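Local coordinates for DUF5751 domain-containing protein (Sulfolobus tokodaii, PDB 2RBG) that is of unknown function and belongs to the DUF5751 family, folding into a parallel beta sheet flanked by helices, at residues Tyr3-Asn16 and Ser85-Asn98. Numbering follows the deposited sequence.
Sequences YKNILTLISVNNDN and SEVDGLLVYCDDEN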
loop_
_atom_site.group_PDB
_atom_site.type_symbol
_atom_site.label_atom_id
_atom_site.label_comp_id
_atom_site.label_asym_id
_atom_site.label_seq_id
_atom_site.Cartn_x
_atom_site.Cartn_y
_atom_site.Cartn_z
ATOM N N TYR A 3 20.065 2.885 4.691
ATOM C CA TYR A 3 20.081 1.686 3.805
ATOM C C TYR A 3 21.162 1.807 2.736
ATOM O O TYR A 3 21.323 2.861 2.118
ATOM C CB TYR A 3 18.708 1.502 3.152
ATOM C CG TYR A 3 17.612 1.177 4.146
ATOM C CD1 TYR A 3 16.548 2.053 4.359
ATOM C CD2 TYR A 3 17.653 -0.001 4.890
ATOM C CE1 TYR A 3 15.551 1.763 5.291
ATOM C CE2 TYR A 3 16.663 -0.300 5.824
ATOM C CZ TYR A 3 15.617 0.584 6.019
ATOM O OH TYR A 3 14.643 0.288 6.947
ATOM N N LYS A 4 21.894 0.718 2.524
ATOM C CA LYS A 4 22.981 0.685 1.549
ATOM C C LYS A 4 22.724 -0.258 0.376
ATOM O O LYS A 4 23.268 -0.061 -0.707
ATOM C CB LYS A 4 24.283 0.270 2.243
ATOM C CG LYS A 4 24.690 1.173 3.402
ATOM C CD LYS A 4 25.130 2.549 2.920
ATOM C CE LYS A 4 26.418 2.468 2.114
ATOM N NZ LYS A 4 26.875 3.807 1.653
ATOM N N ASN A 5 21.920 -1.294 0.595
ATOM C CA ASN A 5 21.619 -2.248 -0.470
ATOM C C ASN A 5 20.259 -2.880 -0.219
ATOM O O ASN A 5 20.111 -3.763 0.623
ATOM C CB ASN A 5 22.710 -3.325 -0.550
ATOM C CG ASN A 5 22.536 -4.249 -1.744
ATOM O OD1 ASN A 5 22.068 -3.833 -2.803
ATOM N ND2 ASN A 5 22.932 -5.507 -1.585
ATOM N N ILE A 6 19.273 -2.411 -0.971
ATOM C CA ILE A 6 17.899 -2.873 -0.848
ATOM C C ILE A 6 17.628 -4.196 -1.560
ATOM O O ILE A 6 17.973 -4.360 -2.732
ATOM C CB ILE A 6 16.927 -1.817 -1.427
ATOM C CG1 ILE A 6 17.172 -0.458 -0.762
ATOM C CG2 ILE A 6 15.486 -2.267 -1.233
ATOM C CD1 ILE A 6 16.926 -0.445 0.734
ATOM N N LEU A 7 17.025 -5.142 -0.843
ATOM C CA LEU A 7 16.659 -6.419 -1.446
ATOM C C LEU A 7 15.282 -6.184 -2.056
ATOM O O LEU A 7 14.326 -5.894 -1.337
ATOM C CB LEU A 7 16.550 -7.527 -0.397
ATOM C CG LEU A 7 15.996 -8.853 -0.938
ATOM C CD1 LEU A 7 16.955 -9.434 -1.971
ATOM C CD2 LEU A 7 15.790 -9.833 0.210
ATOM N N THR A 8 15.187 -6.289 -3.376
ATOM C CA THR A 8 13.916 -6.090 -4.064
ATOM C C THR A 8 13.422 -7.413 -4.627
ATOM O O THR A 8 14.134 -8.086 -5.373
ATOM C CB THR A 8 14.055 -5.065 -5.214
ATOM O OG1 THR A 8 14.325 -3.766 -4.664
ATOM C CG2 THR A 8 12.770 -4.994 -6.032
ATOM N N LEU A 9 12.205 -7.788 -4.244
ATOM C CA LEU A 9 11.602 -9.025 -4.710
ATOM C C LEU A 9 10.354 -8.677 -5.507
ATOM O O LEU A 9 9.533 -7.873 -5.063
ATOM C CB LEU A 9 11.210 -9.910 -3.523
ATOM C CG LEU A 9 12.290 -10.165 -2.470
ATOM C CD1 LEU A 9 11.731 -11.080 -1.386
ATOM C CD2 LEU A 9 13.512 -10.789 -3.122
ATOM N N ILE A 10 10.213 -9.280 -6.681
ATOM C CA ILE A 10 9.046 -9.022 -7.509
ATOM C C ILE A 10 8.588 -10.242 -8.285
ATOM O O ILE A 10 9.394 -10.995 -8.829
ATOM C CB ILE A 10 9.299 -7.866 -8.514
ATOM C CG1 ILE A 10 8.080 -7.694 -9.429
ATOM C CG2 ILE A 10 10.555 -8.154 -9.342
ATOM C CD1 ILE A 10 8.110 -6.417 -10.276
ATOM N N SER A 11 7.276 -10.439 -8.307
ATOM C CA SER A 11 6.674 -11.529 -9.049
ATOM C C SER A 11 5.369 -10.996 -9.629
ATOM O O SER A 11 4.390 -10.807 -8.911
ATOM C CB SER A 11 6.395 -12.728 -8.144
ATOM O OG SER A 11 5.905 -13.814 -8.911
ATOM N N VAL A 12 5.380 -10.732 -10.930
ATOM C CA VAL A 12 4.207 -10.219 -11.627
ATOM C C VAL A 12 4.132 -10.828 -13.018
ATOM O O VAL A 12 5.098 -11.420 -13.496
ATOM C CB VAL A 12 4.262 -8.677 -11.796
ATOM C CG1 VAL A 12 4.228 -7.998 -10.438
ATOM C CG2 VAL A 12 5.517 -8.278 -12.567
ATOM N N ASN A 13 2.976 -10.681 -13.657
ATOM C CA ASN A 13 2.787 -11.180 -15.012
ATOM C C ASN A 13 3.616 -10.271 -15.916
ATOM O O ASN A 13 3.900 -9.129 -15.556
ATOM C CB ASN A 13 1.307 -11.110 -15.399
ATOM C CG ASN A 13 0.444 -12.046 -14.572
ATOM O OD1 ASN A 13 0.645 -13.261 -14.578
ATOM N ND2 ASN A 13 -0.525 -11.482 -13.858
ATOM N N ASN A 14 4.002 -10.771 -17.085
ATOM C CA ASN A 14 4.824 -9.995 -18.010
ATOM C C ASN A 14 4.290 -8.609 -18.365
ATOM O O ASN A 14 5.066 -7.669 -18.531
ATOM C CB ASN A 14 5.050 -10.773 -19.308
ATOM C CG ASN A 14 5.692 -12.120 -19.073
ATOM O OD1 ASN A 14 6.484 -12.289 -18.148
ATOM N ND2 ASN A 14 5.367 -13.087 -19.923
ATOM N N ASP A 15 2.974 -8.475 -18.482
ATOM C CA ASP A 15 2.381 -7.194 -18.847
ATOM C C ASP A 15 2.521 -6.133 -17.756
ATOM O O ASP A 15 2.262 -4.957 -17.999
ATOM C CB ASP A 15 0.899 -7.378 -19.192
ATOM C CG ASP A 15 0.034 -7.577 -17.965
ATOM O OD1 ASP A 15 0.455 -8.317 -17.051
ATOM O OD2 ASP A 15 -1.075 -6.999 -17.916
ATOM N N ASN A 16 2.937 -6.548 -16.563
ATOM C CA ASN A 16 3.090 -5.620 -15.446
ATOM C C ASN A 16 4.514 -5.141 -15.163
ATOM O O ASN A 16 4.706 -4.249 -14.341
ATOM C CB ASN A 16 2.527 -6.237 -14.159
ATOM C CG ASN A 16 1.030 -6.045 -14.021
ATOM O OD1 ASN A 16 0.509 -4.955 -14.261
ATOM N ND2 ASN A 16 0.334 -7.099 -13.610
ATOM N N SER A 85 24.297 -12.528 0.553
ATOM C CA SER A 85 23.987 -11.188 0.071
ATOM C C SER A 85 23.858 -10.175 1.200
ATOM O O SER A 85 23.101 -10.379 2.147
ATOM C CB SER A 85 22.691 -11.217 -0.745
ATOM O OG SER A 85 22.411 -9.950 -1.314
ATOM N N GLU A 86 24.602 -9.081 1.089
ATOM C CA GLU A 86 24.562 -8.033 2.095
ATOM C C GLU A 86 23.475 -7.026 1.750
ATOM O O GLU A 86 23.701 -6.091 0.980
ATOM C CB GLU A 86 25.920 -7.332 2.186
ATOM C CG GLU A 86 25.916 -6.049 3.012
ATOM C CD GLU A 86 25.239 -6.213 4.359
ATOM O OE1 GLU A 86 25.594 -7.158 5.096
ATOM O OE2 GLU A 86 24.355 -5.388 4.684
ATOM N N VAL A 87 22.289 -7.237 2.312
ATOM C CA VAL A 87 21.148 -6.354 2.091
ATOM C C VAL A 87 20.662 -5.830 3.440
ATOM O O VAL A 87 20.813 -6.504 4.459
ATOM C CB VAL A 87 19.998 -7.099 1.392
ATOM C CG1 VAL A 87 20.412 -7.480 -0.021
ATOM C CG2 VAL A 87 19.630 -8.341 2.185
ATOM N N ASP A 88 20.081 -4.632 3.451
ATOM C CA ASP A 88 19.600 -4.036 4.697
ATOM C C ASP A 88 18.171 -3.502 4.668
ATOM O O ASP A 88 17.628 -3.116 5.705
ATOM C CB ASP A 88 20.534 -2.909 5.136
ATOM C CG ASP A 88 20.896 -1.976 3.998
ATOM O OD1 ASP A 88 20.097 -1.848 3.045
ATOM O OD2 ASP A 88 21.979 -1.361 4.068
ATOM N N GLY A 89 17.576 -3.455 3.485
ATOM C CA GLY A 89 16.209 -2.977 3.359
ATOM C C GLY A 89 15.458 -3.949 2.474
ATOM O O GLY A 89 16.083 -4.700 1.726
ATOM N N LEU A 90 14.129 -3.931 2.536
ATOM C CA LEU A 90 13.328 -4.853 1.738
ATOM C C LEU A 90 12.162 -4.197 1.007
ATOM O O LEU A 90 11.424 -3.405 1.589
ATOM C CB LEU A 90 12.780 -5.964 2.636
ATOM C CG LEU A 90 11.827 -6.977 1.999
ATOM C CD1 LEU A 90 12.576 -7.812 0.969
ATOM C CD2 LEU A 90 11.238 -7.874 3.078
ATOM N N LEU A 91 12.007 -4.545 -0.268
ATOM C CA LEU A 91 10.907 -4.057 -1.100
ATOM C C LEU A 91 10.241 -5.291 -1.697
ATOM O O LEU A 91 10.923 -6.181 -2.212
ATOM C CB LEU A 91 11.421 -3.145 -2.217
ATOM C CG LEU A 91 11.918 -1.765 -1.773
ATOM C CD1 LEU A 91 12.532 -1.031 -2.961
ATOM C CD2 LEU A 91 10.750 -0.963 -1.196
ATOM N N VAL A 92 8.915 -5.348 -1.622
ATOM C CA VAL A 92 8.170 -6.496 -2.135
ATOM C C VAL A 92 7.066 -6.083 -3.106
ATOM O O VAL A 92 6.268 -5.198 -2.801
ATOM C CB VAL A 92 7.530 -7.292 -0.970
ATOM C CG1 VAL A 92 6.661 -8.414 -1.514
ATOM C CG2 VAL A 92 8.621 -7.852 -0.063
ATOM N N TYR A 93 7.019 -6.741 -4.262
ATOM C CA TYR A 93 6.007 -6.444 -5.277
ATOM C C TYR A 93 5.414 -7.693 -5.913
ATOM O O TYR A 93 6.128 -8.651 -6.213
ATOM C CB TYR A 93 6.607 -5.605 -6.405
ATOM C CG TYR A 93 7.321 -4.365 -5.946
ATOM C CD1 TYR A 93 6.645 -3.152 -5.815
ATOM C CD2 TYR A 93 8.677 -4.407 -5.626
ATOM C CE1 TYR A 93 7.306 -2.009 -5.376
ATOM C CE2 TYR A 93 9.341 -3.279 -5.189
ATOM C CZ TYR A 93 8.655 -2.082 -5.065
ATOM O OH TYR A 93 9.329 -0.964 -4.636
ATOM N N CYS A 94 4.106 -7.664 -6.141
ATOM C CA CYS A 94 3.421 -8.777 -6.789
ATOM C C CYS A 94 2.056 -8.314 -7.273
ATOM O O CYS A 94 1.602 -7.220 -6.922
ATOM C CB CYS A 94 3.226 -9.948 -5.814
ATOM S SG CYS A 94 1.798 -9.793 -4.681
ATOM N N ASP A 95 1.424 -9.128 -8.114
ATOM C CA ASP A 95 0.070 -8.840 -8.565
ATOM C C ASP A 95 -0.778 -9.984 -8.005
ATOM O O ASP A 95 -0.239 -10.924 -7.424
ATOM C CB ASP A 95 -0.046 -8.749 -10.100
ATOM C CG ASP A 95 0.752 -9.811 -10.835
ATOM O OD1 ASP A 95 1.041 -10.876 -10.257
ATOM O OD2 ASP A 95 1.074 -9.571 -12.021
ATOM N N ASP A 96 -2.097 -9.907 -8.154
ATOM C CA ASP A 96 -2.972 -10.943 -7.612
ATOM C C ASP A 96 -2.612 -12.369 -8.006
ATOM O O ASP A 96 -2.670 -13.277 -7.180
ATOM C CB ASP A 96 -4.425 -10.668 -8.002
ATOM C CG ASP A 96 -5.011 -9.491 -7.259
ATOM O OD1 ASP A 96 -4.846 -9.428 -6.022
ATOM O OD2 ASP A 96 -5.645 -8.636 -7.908
ATOM N N GLU A 97 -2.248 -12.564 -9.267
ATOM C CA GLU A 97 -1.896 -13.888 -9.765
ATOM C C GLU A 97 -0.682 -14.493 -9.066
ATOM O O GLU A 97 -0.499 -15.709 -9.077
ATOM C CB GLU A 97 -1.633 -13.831 -11.272
ATOM C CG GLU A 97 -2.867 -13.566 -12.121
ATOM C CD GLU A 97 -3.565 -12.268 -11.760
ATOM O OE1 GLU A 97 -2.886 -11.217 -11.722
ATOM O OE2 GLU A 97 -4.792 -12.296 -11.519
ATOM N N ASN A 98 0.140 -13.650 -8.451
ATOM C CA ASN A 98 1.343 -14.133 -7.778
ATOM C C ASN A 98 1.414 -13.799 -6.291
ATOM O O ASN A 98 2.460 -13.980 -5.662
ATOM C CB ASN A 98 2.577 -13.567 -8.485
ATOM C CG ASN A 98 2.684 -14.025 -9.924
ATOM O OD1 ASN A 98 2.995 -15.186 -10.195
ATOM N ND2 ASN A 98 2.416 -13.118 -10.858
HETATM O O HOH W 1 23.897 -7.981 -3.189
#
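Leu-7 and Leu-90 lie side by side where strands 6-11 and 89-94 run parallel through the centre of the chain, CD2 of Leu-7 3.9 Å from CD1 of Leu-90. That CD1 also reaches Leu-9. The other face is also closely packed: CG2 of Ile-6 sits 3.6 Å from CD1 of Leu-91, and CG2 of Thr-8 meets the Tyr-93 ring at its edge, while the Tyr-93 hydroxyl bonds to Asp-27. Between the faces, Leu-7 and Leu-9 bond strand 89-94 through both N-H and C=O (Leu-9 N to Leu-91 O, 2.9 Å), Ser-11 through its N-H alone. At Gly-89 a side chain would run into CD1 of Ile-6.

The end with Tyr-3, Lys-4 and Glu-86 is the open one. There the Asp-88 carboxylate receives Lys-4 N on OD2 (2.6 Å) and Asn-5 N on OD1, both from the syn side, and a water links Asn-5 ND2 with Ser-85 OG. At the other, where Asp-95 is buried beside the more exposed Asn-13 and Glu-97, chi1 of 41° swings its carboxylate towards 3-16; OD2 takes Asn-13 N on the syn lone pair (2.7 Å) and Asn-16 ND2 on the anti one (3.0 Å), while OD1 accepts Asn-98 ND2. Three bonds fix the carboxylate's rotation; an alanine here would probably leave Asn-13 N without this acceptor, the Asn-16 amide freer to turn, and Asn-98 relying on Lys-72.

Strand 35-41 flanks 6-11 and 117-121 flanks 89-94: 6-11 is central and 89-94 its neighbour in a five-stranded parallel sheet of order 3-2-1-4-5, the Rossmann-like arrangement of a three-layer alpha/beta fold.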